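Local coordinates for protein techylectin-5A (Tachypleus tridentatus, PDB 1JC9) that recognises acetyl group-containing substances on cell surfaces as a secreted innate-immunity lectin, agglutinating bacteria and human erythrocytes, at residues 51-56 with 80-85; 62-67 with 73-78; 141-146 with 182-187; 161-164 with 169-172. One frame throughout, in Å; residues are numbered along the deposited sequence.

Interaction 1 (51-56 with 80-85); sequences DILLNG and CDMETD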
# COMPACT_ATOMS: atom_id res chain seq x y z
N ASP A 51 -2.10 3.86 -18.73
CA ASP A 51 -2.73 4.56 -19.85
C ASP A 51 -2.00 5.88 -20.10
O ASP A 51 -1.75 6.26 -21.24
CB ASP A 51 -4.20 4.87 -19.56
CG ASP A 51 -5.09 3.65 -19.67
OD1 ASP A 51 -4.62 2.60 -20.16
OD2 ASP A 51 -6.28 3.74 -19.29
N ILE A 52 -1.67 6.57 -19.01
CA ILE A 52 -0.97 7.85 -19.11
C ILE A 52 0.35 7.66 -19.85
O ILE A 52 0.73 8.49 -20.69
CB ILE A 52 -0.66 8.44 -17.70
CG1 ILE A 52 -1.96 8.83 -17.00
CG2 ILE A 52 0.27 9.64 -17.82
CD1 ILE A 52 -2.64 10.05 -17.58
N LEU A 53 1.04 6.56 -19.56
CA LEU A 53 2.32 6.27 -20.20
C LEU A 53 2.13 6.01 -21.68
O LEU A 53 2.89 6.51 -22.51
CB LEU A 53 2.98 5.05 -19.55
CG LEU A 53 4.36 4.65 -20.10
CD1 LEU A 53 5.35 5.77 -19.82
CD2 LEU A 53 4.83 3.36 -19.47
N LEU A 54 1.12 5.22 -22.02
CA LEU A 54 0.85 4.90 -23.41
C LEU A 54 0.43 6.13 -24.21
O LEU A 54 0.50 6.12 -25.44
CB LEU A 54 -0.23 3.82 -23.50
CG LEU A 54 0.12 2.48 -22.84
CD1 LEU A 54 -1.01 1.49 -23.08
CD2 LEU A 54 1.42 1.94 -23.41
N ASN A 55 -0.00 7.18 -23.53
CA ASN A 55 -0.40 8.41 -24.21
C ASN A 55 0.78 9.34 -24.42
O ASN A 55 0.61 10.48 -24.84
CB ASN A 55 -1.50 9.15 -23.44
CG ASN A 55 -2.83 8.43 -23.46
OD1 ASN A 55 -3.15 7.73 -24.42
ND2 ASN A 55 -3.63 8.62 -22.42
N GLY A 56 1.99 8.86 -24.11
CA GLY A 56 3.17 9.68 -24.32
C GLY A 56 3.82 10.38 -23.14
O GLY A 56 4.95 10.84 -23.27
N CYS A 80 2.18 8.95 -10.49
CA CYS A 80 2.62 7.94 -11.43
C CYS A 80 4.14 7.77 -11.39
O CYS A 80 4.88 8.74 -11.55
CB CYS A 80 2.23 8.33 -12.85
SG CYS A 80 0.44 8.38 -13.20
N ASP A 81 4.59 6.55 -11.14
CA ASP A 81 6.01 6.24 -11.14
C ASP A 81 6.27 5.76 -12.57
O ASP A 81 5.85 4.66 -12.94
CB ASP A 81 6.31 5.12 -10.15
CG ASP A 81 7.73 4.59 -10.26
OD1 ASP A 81 8.46 5.00 -11.20
OD2 ASP A 81 8.12 3.76 -9.41
N MET A 82 6.93 6.59 -13.37
CA MET A 82 7.21 6.24 -14.76
C MET A 82 8.64 5.74 -14.97
O MET A 82 9.07 5.57 -16.11
CB MET A 82 6.96 7.45 -15.66
CG MET A 82 5.55 8.01 -15.54
SD MET A 82 4.32 6.75 -15.86
CE MET A 82 3.15 7.67 -16.88
N GLU A 83 9.36 5.49 -13.88
CA GLU A 83 10.74 5.05 -13.99
C GLU A 83 11.00 3.58 -13.68
O GLU A 83 11.72 2.91 -14.41
CB GLU A 83 11.62 5.94 -13.11
CG GLU A 83 11.73 7.37 -13.63
CD GLU A 83 12.14 8.35 -12.55
OE1 GLU A 83 13.14 8.08 -11.84
OE2 GLU A 83 11.46 9.39 -12.40
N THR A 84 10.42 3.08 -12.60
CA THR A 84 10.63 1.70 -12.21
C THR A 84 10.20 0.66 -13.25
O THR A 84 9.05 0.63 -13.67
CB THR A 84 9.91 1.39 -10.89
OG1 THR A 84 10.30 2.35 -9.90
CG2 THR A 84 10.25 -0.00 -10.41
N ASP A 85 11.15 -0.18 -13.66
CA ASP A 85 10.90 -1.25 -14.61
C ASP A 85 9.93 -0.91 -15.75
O ASP A 85 8.97 -1.63 -16.01
CB ASP A 85 10.41 -2.48 -13.84
CG ASP A 85 10.18 -3.68 -14.73
OD1 ASP A 85 10.91 -3.85 -15.73
OD2 ASP A 85 9.26 -4.47 -14.42

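Interaction 2 (62-67 with 73-78); sequences GYRIWP and VGTLNV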
# COMPACT_ATOMS: atom_id res chain seq x y z
N GLY A 62 2.29 13.87 -10.54
CA GLY A 62 0.85 13.80 -10.38
C GLY A 62 0.10 13.99 -11.68
O GLY A 62 0.42 14.87 -12.48
N TYR A 63 -0.90 13.14 -11.90
CA TYR A 63 -1.73 13.19 -13.10
C TYR A 63 -3.17 12.95 -12.70
O TYR A 63 -3.44 12.28 -11.70
CB TYR A 63 -1.34 12.10 -14.09
CG TYR A 63 -0.00 12.27 -14.75
CD1 TYR A 63 0.10 12.89 -16.00
CD2 TYR A 63 1.16 11.80 -14.15
CE1 TYR A 63 1.34 13.03 -16.63
CE2 TYR A 63 2.41 11.94 -14.77
CZ TYR A 63 2.49 12.56 -16.01
OH TYR A 63 3.71 12.68 -16.63
N ARG A 64 -4.10 13.49 -13.49
CA ARG A 64 -5.52 13.30 -13.23
C ARG A 64 -5.94 12.11 -14.07
O ARG A 64 -5.61 12.02 -15.25
CB ARG A 64 -6.30 14.55 -13.66
CG ARG A 64 -7.79 14.47 -13.36
CD ARG A 64 -8.54 15.68 -13.90
NE ARG A 64 -9.97 15.61 -13.61
CZ ARG A 64 -10.89 16.40 -14.16
NH1 ARG A 64 -10.53 17.32 -15.04
NH2 ARG A 64 -12.17 16.26 -13.84
N ILE A 65 -6.66 11.17 -13.46
CA ILE A 65 -7.11 10.00 -14.20
C ILE A 65 -8.63 9.84 -14.09
O ILE A 65 -9.26 10.39 -13.19
CB ILE A 65 -6.45 8.70 -13.69
CG1 ILE A 65 -6.74 8.50 -12.20
CG2 ILE A 65 -4.95 8.76 -13.95
CD1 ILE A 65 -6.41 7.09 -11.71
N TRP A 66 -9.18 9.07 -15.02
CA TRP A 66 -10.61 8.79 -15.07
C TRP A 66 -10.84 7.29 -14.86
O TRP A 66 -10.94 6.54 -15.82
CB TRP A 66 -11.20 9.18 -16.43
CG TRP A 66 -11.61 10.62 -16.55
CD1 TRP A 66 -12.88 11.12 -16.45
CD2 TRP A 66 -10.75 11.74 -16.81
NE1 TRP A 66 -12.86 12.48 -16.63
CE2 TRP A 66 -11.57 12.89 -16.85
CE3 TRP A 66 -9.37 11.88 -17.00
CZ2 TRP A 66 -11.06 14.17 -17.09
CZ3 TRP A 66 -8.86 13.16 -17.24
CH2 TRP A 66 -9.71 14.28 -17.27
N PRO A 67 -10.90 6.83 -13.60
CA PRO A 67 -11.13 5.40 -13.46
C PRO A 67 -12.50 5.06 -14.05
O PRO A 67 -13.36 5.94 -14.17
CB PRO A 67 -11.06 5.19 -11.94
CG PRO A 67 -11.50 6.50 -11.39
CD PRO A 67 -10.81 7.50 -12.29
N VAL A 73 -16.57 7.44 -7.46
CA VAL A 73 -15.42 8.00 -6.75
C VAL A 73 -14.92 9.30 -7.36
O VAL A 73 -14.22 10.07 -6.70
CB VAL A 73 -14.21 7.02 -6.67
CG1 VAL A 73 -14.58 5.81 -5.83
CG2 VAL A 73 -13.78 6.59 -8.06
N GLY A 74 -15.27 9.55 -8.62
CA GLY A 74 -14.84 10.76 -9.30
C GLY A 74 -13.47 10.60 -9.93
O GLY A 74 -12.86 9.53 -9.85
N THR A 75 -12.99 11.65 -10.58
CA THR A 75 -11.67 11.59 -11.18
C THR A 75 -10.71 11.76 -10.01
O THR A 75 -11.09 12.28 -8.96
CB THR A 75 -11.45 12.70 -12.22
OG1 THR A 75 -11.70 13.98 -11.63
CG2 THR A 75 -12.40 12.51 -13.40
N LEU A 76 -9.46 11.34 -10.18
CA LEU A 76 -8.50 11.42 -9.09
C LEU A 76 -7.14 11.87 -9.56
O LEU A 76 -6.76 11.65 -10.71
CB LEU A 76 -8.29 10.03 -8.46
CG LEU A 76 -9.45 9.05 -8.39
CD1 LEU A 76 -8.91 7.63 -8.23
CD2 LEU A 76 -10.37 9.43 -7.24
N ASN A 77 -6.41 12.50 -8.64
CA ASN A 77 -5.04 12.90 -8.91
C ASN A 77 -4.22 11.78 -8.28
O ASN A 77 -4.34 11.52 -7.08
CB ASN A 77 -4.68 14.22 -8.24
CG ASN A 77 -5.11 15.42 -9.05
OD1 ASN A 77 -4.91 15.47 -10.27
ND2 ASN A 77 -5.70 16.41 -8.39
N VAL A 78 -3.42 11.10 -9.08
CA VAL A 78 -2.60 10.02 -8.56
C VAL A 78 -1.14 10.27 -8.91
O VAL A 78 -0.83 11.03 -9.83
CB VAL A 78 -3.01 8.65 -9.15
CG1 VAL A 78 -4.44 8.34 -8.77
CG2 VAL A 78 -2.84 8.66 -10.67

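Interaction 3 (141-146 with 182-187); sequences IRFDLK and NSFGRH. With NAG (2-acetamido-2-deoxy-beta-D-glucopyranose), chain B.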
# COMPACT_ATOMS: atom_id res chain seq x y z
N ILE A 141 0.60 -5.96 -7.86
CA ILE A 141 1.07 -4.93 -6.96
C ILE A 141 2.56 -5.11 -6.73
O ILE A 141 3.05 -6.23 -6.62
CB ILE A 141 0.32 -4.96 -5.59
CG1 ILE A 141 0.87 -3.87 -4.67
CG2 ILE A 141 0.47 -6.33 -4.93
CD1 ILE A 141 0.09 -3.70 -3.39
N ARG A 142 3.29 -4.00 -6.68
CA ARG A 142 4.72 -4.06 -6.44
C ARG A 142 5.07 -3.29 -5.18
O ARG A 142 4.58 -2.18 -4.97
CB ARG A 142 5.49 -3.48 -7.64
CG ARG A 142 6.98 -3.34 -7.39
CD ARG A 142 7.76 -2.90 -8.64
NE ARG A 142 9.14 -2.56 -8.27
CZ ARG A 142 10.22 -3.14 -8.78
NH1 ARG A 142 10.11 -4.10 -9.69
NH2 ARG A 142 11.42 -2.77 -8.35
N PHE A 143 5.91 -3.89 -4.34
CA PHE A 143 6.37 -3.24 -3.11
C PHE A 143 7.84 -2.86 -3.32
O PHE A 143 8.65 -3.71 -3.65
CB PHE A 143 6.31 -4.18 -1.90
CG PHE A 143 4.91 -4.52 -1.44
CD1 PHE A 143 4.20 -5.56 -2.03
CD2 PHE A 143 4.32 -3.81 -0.40
CE1 PHE A 143 2.92 -5.90 -1.58
CE2 PHE A 143 3.05 -4.14 0.06
CZ PHE A 143 2.35 -5.19 -0.53
N ASP A 144 8.16 -1.58 -3.14
CA ASP A 144 9.54 -1.14 -3.26
C ASP A 144 9.98 -0.73 -1.86
O ASP A 144 9.41 0.17 -1.26
CB ASP A 144 9.66 0.04 -4.23
CG ASP A 144 9.67 -0.41 -5.68
OD1 ASP A 144 10.44 -1.34 -6.01
OD2 ASP A 144 8.91 0.15 -6.50
N LEU A 145 11.00 -1.42 -1.35
CA LEU A 145 11.51 -1.18 -0.00
C LEU A 145 12.97 -0.75 0.01
O LEU A 145 13.78 -1.21 -0.80
CB LEU A 145 11.37 -2.47 0.82
CG LEU A 145 10.09 -3.29 0.57
CD1 LEU A 145 10.25 -4.67 1.17
CD2 LEU A 145 8.89 -2.57 1.17
N LYS A 146 13.32 0.13 0.94
CA LYS A 146 14.69 0.62 1.06
C LYS A 146 15.05 0.79 2.53
O LYS A 146 14.23 1.29 3.31
CB LYS A 146 14.82 1.96 0.33
CG LYS A 146 16.21 2.58 0.41
CD LYS A 146 16.25 4.00 -0.16
CE LYS A 146 15.95 4.02 -1.64
NZ LYS A 146 16.00 5.41 -2.19
N ASN A 182 8.66 -13.18 0.93
CA ASN A 182 7.20 -13.17 0.89
C ASN A 182 6.55 -12.88 2.24
O ASN A 182 6.11 -13.79 2.93
CB ASN A 182 6.71 -14.52 0.36
CG ASN A 182 5.22 -14.54 0.11
OD1 ASN A 182 4.53 -13.53 0.29
ND2 ASN A 182 4.71 -15.69 -0.32
N SER A 183 6.48 -11.60 2.62
CA SER A 183 5.87 -11.24 3.90
C SER A 183 4.47 -10.65 3.79
O SER A 183 3.90 -10.22 4.80
CB SER A 183 6.78 -10.28 4.66
OG SER A 183 8.01 -10.91 5.01
N PHE A 184 3.91 -10.61 2.59
CA PHE A 184 2.55 -10.08 2.39
C PHE A 184 1.60 -11.25 2.15
O PHE A 184 0.39 -11.16 2.38
CB PHE A 184 2.52 -9.13 1.19
CG PHE A 184 1.25 -8.32 1.07
CD1 PHE A 184 0.79 -7.55 2.14
CD2 PHE A 184 0.56 -8.26 -0.14
CE1 PHE A 184 -0.34 -6.74 2.00
CE2 PHE A 184 -0.58 -7.45 -0.28
CZ PHE A 184 -1.02 -6.69 0.79
N GLY A 185 2.17 -12.37 1.70
CA GLY A 185 1.39 -13.55 1.40
C GLY A 185 0.44 -14.02 2.48
O GLY A 185 -0.70 -14.39 2.18
N ARG A 186 0.88 -14.01 3.74
CA ARG A 186 0.02 -14.48 4.82
C ARG A 186 -1.23 -13.64 5.02
O ARG A 186 -2.19 -14.07 5.66
CB ARG A 186 0.81 -14.54 6.13
CG ARG A 186 0.17 -15.45 7.18
CD ARG A 186 1.06 -15.65 8.40
NE ARG A 186 1.05 -14.52 9.32
CZ ARG A 186 1.77 -14.45 10.44
NH1 ARG A 186 2.56 -15.46 10.78
NH2 ARG A 186 1.69 -13.39 11.23
N HIS A 187 -1.23 -12.43 4.47
CA HIS A 187 -2.37 -11.53 4.62
C HIS A 187 -3.50 -11.78 3.63
O HIS A 187 -4.60 -11.27 3.80
CB HIS A 187 -1.86 -10.09 4.53
CG HIS A 187 -0.95 -9.72 5.66
ND1 HIS A 187 -1.43 -9.29 6.88
CD2 HIS A 187 0.39 -9.80 5.78
CE1 HIS A 187 -0.41 -9.13 7.71
NE2 HIS A 187 0.70 -9.43 7.07
C1 NAG B . 4.07 -13.89 14.50
C2 NAG B . 3.31 -12.87 15.47
C3 NAG B . 3.37 -13.44 16.94
C4 NAG B . 2.63 -14.75 16.91
C5 NAG B . 3.35 -15.71 15.90
C6 NAG B . 2.64 -17.06 15.78
C7 NAG B . 3.26 -10.53 14.85
C8 NAG B . 3.86 -9.16 14.76
N2 NAG B . 3.98 -11.56 15.42
O1 NAG B . 4.07 -13.46 13.10
O3 NAG B . 2.70 -12.57 17.85
O4 NAG B . 2.63 -15.35 18.25
O5 NAG B . 3.41 -15.18 14.54
O6 NAG B . 3.45 -17.79 14.81
O7 NAG B . 2.10 -10.68 14.40

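Interaction 4 (161-164 with 169-172); sequences WIEN and YCLH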
# COMPACT_ATOMS: atom_id res chain seq x y z
N TRP A 161 -6.23 -7.31 -5.64
CA TRP A 161 -7.49 -6.57 -5.58
C TRP A 161 -8.13 -6.73 -4.21
O TRP A 161 -7.80 -7.66 -3.47
CB TRP A 161 -8.47 -7.03 -6.67
CG TRP A 161 -8.77 -8.51 -6.74
CD1 TRP A 161 -7.93 -9.51 -7.17
CD2 TRP A 161 -10.01 -9.15 -6.41
NE1 TRP A 161 -8.58 -10.72 -7.14
CE2 TRP A 161 -9.86 -10.53 -6.68
CE3 TRP A 161 -11.24 -8.69 -5.93
CZ2 TRP A 161 -10.89 -11.46 -6.48
CZ3 TRP A 161 -12.27 -9.62 -5.73
CH2 TRP A 161 -12.08 -10.98 -6.00
N ILE A 162 -9.00 -5.80 -3.85
CA ILE A 162 -9.71 -5.88 -2.58
C ILE A 162 -11.19 -5.74 -2.90
O ILE A 162 -11.55 -5.23 -3.97
CB ILE A 162 -9.26 -4.76 -1.57
CG1 ILE A 162 -9.62 -3.37 -2.09
CG2 ILE A 162 -7.75 -4.87 -1.31
CD1 ILE A 162 -8.88 -2.98 -3.35
N GLU A 163 -12.05 -6.21 -2.00
CA GLU A 163 -13.49 -6.12 -2.20
C GLU A 163 -13.94 -4.77 -1.65
O GLU A 163 -13.11 -4.04 -1.09
CB GLU A 163 -14.18 -7.29 -1.49
CG GLU A 163 -13.79 -8.63 -2.12
CD GLU A 163 -14.42 -9.84 -1.45
OE1 GLU A 163 -15.64 -9.80 -1.16
OE2 GLU A 163 -13.70 -10.83 -1.22
N ASN A 164 -15.21 -4.42 -1.80
CA ASN A 164 -15.68 -3.13 -1.32
C ASN A 164 -15.86 -3.06 0.20
O ASN A 164 -15.60 -4.03 0.90
CB ASN A 164 -16.97 -2.69 -2.03
CG ASN A 164 -18.15 -3.59 -1.72
OD1 ASN A 164 -18.29 -4.12 -0.62
ND2 ASN A 164 -19.04 -3.73 -2.69
N TYR A 169 -13.19 -4.54 2.70
CA TYR A 169 -12.00 -4.44 1.86
C TYR A 169 -11.10 -5.68 1.93
O TYR A 169 -9.87 -5.57 2.00
CB TYR A 169 -11.20 -3.20 2.27
CG TYR A 169 -12.01 -1.92 2.23
CD1 TYR A 169 -12.61 -1.47 1.05
CD2 TYR A 169 -12.17 -1.13 3.38
CE1 TYR A 169 -13.33 -0.28 1.01
CE2 TYR A 169 -12.89 0.06 3.35
CZ TYR A 169 -13.47 0.48 2.16
OH TYR A 169 -14.16 1.67 2.13
N CYS A 170 -11.72 -6.85 1.89
CA CYS A 170 -10.99 -8.11 1.96
C CYS A 170 -9.92 -8.18 0.86
O CYS A 170 -10.19 -7.88 -0.30
CB CYS A 170 -11.95 -9.28 1.82
SG CYS A 170 -11.21 -10.86 2.23
N LEU A 171 -8.72 -8.61 1.24
CA LEU A 171 -7.59 -8.70 0.32
C LEU A 171 -7.48 -9.98 -0.51
O LEU A 171 -7.75 -11.07 -0.03
CB LEU A 171 -6.28 -8.53 1.11
CG LEU A 171 -4.97 -8.67 0.33
CD1 LEU A 171 -4.76 -7.45 -0.56
CD2 LEU A 171 -3.82 -8.79 1.31
N HIS A 172 -7.08 -9.82 -1.77
CA HIS A 172 -6.88 -10.93 -2.70
C HIS A 172 -5.54 -10.73 -3.41
O HIS A 172 -5.30 -9.69 -4.01
CB HIS A 172 -7.98 -10.94 -3.77
CG HIS A 172 -9.33 -11.32 -3.24
ND1 HIS A 172 -9.76 -12.62 -3.16
CD2 HIS A 172 -10.34 -10.56 -2.76
CE1 HIS A 172 -10.97 -12.66 -2.64
NE2 HIS A 172 -11.35 -11.42 -2.39

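Interaction 1 (51-56 with 80-85)
Met82 CG stands anti to its carbonyl carbon (chi1 -56°), and bends at chi2 (-56°) and chi3 (-138°) bring CE to Ile52 and Leu53. Ile52 answers with CG2, the branch set anti to its own backbone N, while its CG1 arm leads off elsewhere. This is the first helix of the modelled chain, 49-54, in a fibrinogen C-terminal domain, packed on the residue that follows strand 76-81. The contact is small and buried. Met82 touches with one methyl. Met82 CE lies 3.6 Å from Ile52 CG2, and the two side chains cross at about a right angle. The same CE sits 3.7 Å from Leu53 CB, where the two chains slide past each other in opposite directions. It also comes within 3.6 Å of the backbone N of Leu53, so the methyl rests on the helix main chain itself. No hydrogen bond crosses between the segments. A covalent link lies close by, since Cys80 is joined to Cys49 of the same helix by a disulfide. Tyr63 of the neighbouring strand packs on both Ile52 and Cys80. Beyond the strand the chain turns. Asp81 OD1 accepts from Glu83 N at 2.9 Å, an Asx turn. It also accepts from Thr84 N at 3.1 Å, an Asx motif, on its syn side but well out of the carboxylate plane. Lys258 makes a salt bridge to Asp81 OD2. That oxygen also uses its syn lone pair toward Thr84 OG1, with Asp81 OD2 and Thr84 OG1 2.6 Å apart.

Interaction 2 (62-67 with 73-78)
Val73 touches Pro67 across the contact, CG2 to CG at 4.0 Å, where the short helix 70-73 ends. Gly74 follows with positive phi, and its carbonyl O lies against Pro67 CG. Thr75 is then gripped from two directions. Its OG1 meets Arg64 edge-on and accepts from NE at 3.1 Å and from NH2 at 3.2 Å. Its CG2 sits over the face of the Trp66 indole, 3.4 Å from the centroid of the five-membered ring. Chi1 of 56° places OG1 between the backbone N and the carbonyl carbon, facing Arg64, and leaves CG2 beside the backbone N, against the indole. Leu76 forms a hydrogen-bonded pair with Ile65, and Ile65 N reaches Leu76 O at 2.8 Å. Asn77 pairs with Arg64 without backbone bonds, and its OD1 lies beside Arg64 CB. Val78 adds two bonds to Tyr63, and its CG1 meets Ile65 CD1 at 3.8 Å. In this antiparallel pair at the edge of the fibrinogen-like sheet, Ile65, Leu76 and Val78, with the ring of Tyr63, lie on one face. Leu133 of helix 127-136 covers Ile65 and Pro67. Tyr63 OH bonds Ser59 O. Two in-plane N-H bonds to Thr75 OG1, with Trp66 CZ2 over one guanidinium face, together hold the Arg64 group's orientation.

Interaction 3 (141-146 with 182-187)
The ring of Phe184 takes Phe143 CZ over its centre, 3.5 Å above the plane, and Phe184 CE2 in turn lies at the edge of the Phe143 ring. This is a T-shaped, edge-to-face pair, with centroids 4.8 Å apart and planes at 63°. It joins the sheet of the fibrinogen-like domain to the loop that carries Arg186 of the sugar pocket. Phe143 projects from strand 139-146, and Phe184 comes from the loop after strand 176-178. The closest atoms are Phe143 CZ and Phe184 CD2 at 3.6 Å. Both rings are buried, and no hydrogen bond crosses between the segments. Tyr157 adds a second edge-to-face partner to Phe184, and Trp242 meets Phe143. On the strand, Arg142 holds Asp144 OD1 side-on with NE and NH2 in a salt bridge, and Lys258 bridges Asp144 OD2. In the loop, Asn182 OD1 accepts the backbone N of Gly185 at 3.0 Å, an Asx motif leading into the 3-10 turn 185-187. That donor is tilted from the carbonyl plane, and Tyr157 OH also bonds Asn182 OD1. The turn presents Arg186, implicated in ligand binding, to the N-acetylglucosamine. Its chain bends at chi3, 78°, which swings the guanidinium out to the sugar. Tyr236, Tyr248, Cys219 and His220 also bond the sugar. NAG O1 lies at the guanidinium edge, near its plane, 3.0 Å from Arg186 NH2 and in a weak bond 3.4 Å from Arg186 NH1.

Interaction 4 (161-164 with 169-172)
Trp161 and His172 form an antiparallel hydrogen-bonded pair, Ile162 and Leu171 follow as a non-hydrogen-bonded pair, and bonds from Glu163 N to Cys170 O and from Tyr169 N to Asn164 O carry the hairpin toward its turn. The side chains of Trp161 and His172 stack face to face. The six-membered ring of Trp161 and the imidazole have centroids 3.8 Å apart, with planes only 6° apart. His172 CB lies over the five-membered ring, 3.5 Å from its centroid, a CH-pi contact. Trp161 reaches this position because chi1 is 54°, which sets CG between the backbone N and the carbonyl carbon. Glu163 holds the imidazole at its edge. His172 NE2 donates to Glu163 OE2 at 2.7 Å in an almost straight bond of 174°. The oxygen is met on its anti side, and Glu163 OE2 lies in the imidazole plane. Stack and bond together fix the rotation of the His172 ring, and the carboxylate probably favours a proton on NE2. On the other face of the sheet, Ile162 CG2 meets Leu171 CD1 at 4.0 Å. The Tyr169 ring has Glu163 O near its edge, and its OH bonds Asp128. The hairpin of strands 152-162 and 171-172 thus lies against helix 127-136, through Ile130 and Thr134, while Trp215 and Phe184 pack on Leu171 from the loops toward the sugar-binding region.

All four contacts reach one antiparallel sheet of one fibrinogen-like domain. Interaction 2 is nested in the loop closed by interaction 1, and the two touch where Tyr63 CD2 meets Cys80 SG at 3.6 Å. Interaction 4 is nested in interaction 3 and touches it through Leu171 CD2 and Phe184 CZ, 3.5 Å apart. Interactions 1 and 3 meet at Thr84 CG2 and Arg142 NE, 3.5 Å apart. Interactions 2 and 3 lie on opposite sides of the chain centre, their centres about 25 Å apart. Segment 182-187 also carries Arg186, which bonds the sugar, and the Phe184 side chain is about 8 Å from that of His220. The Leu171 side chain is about 9 Å from that of Arg186.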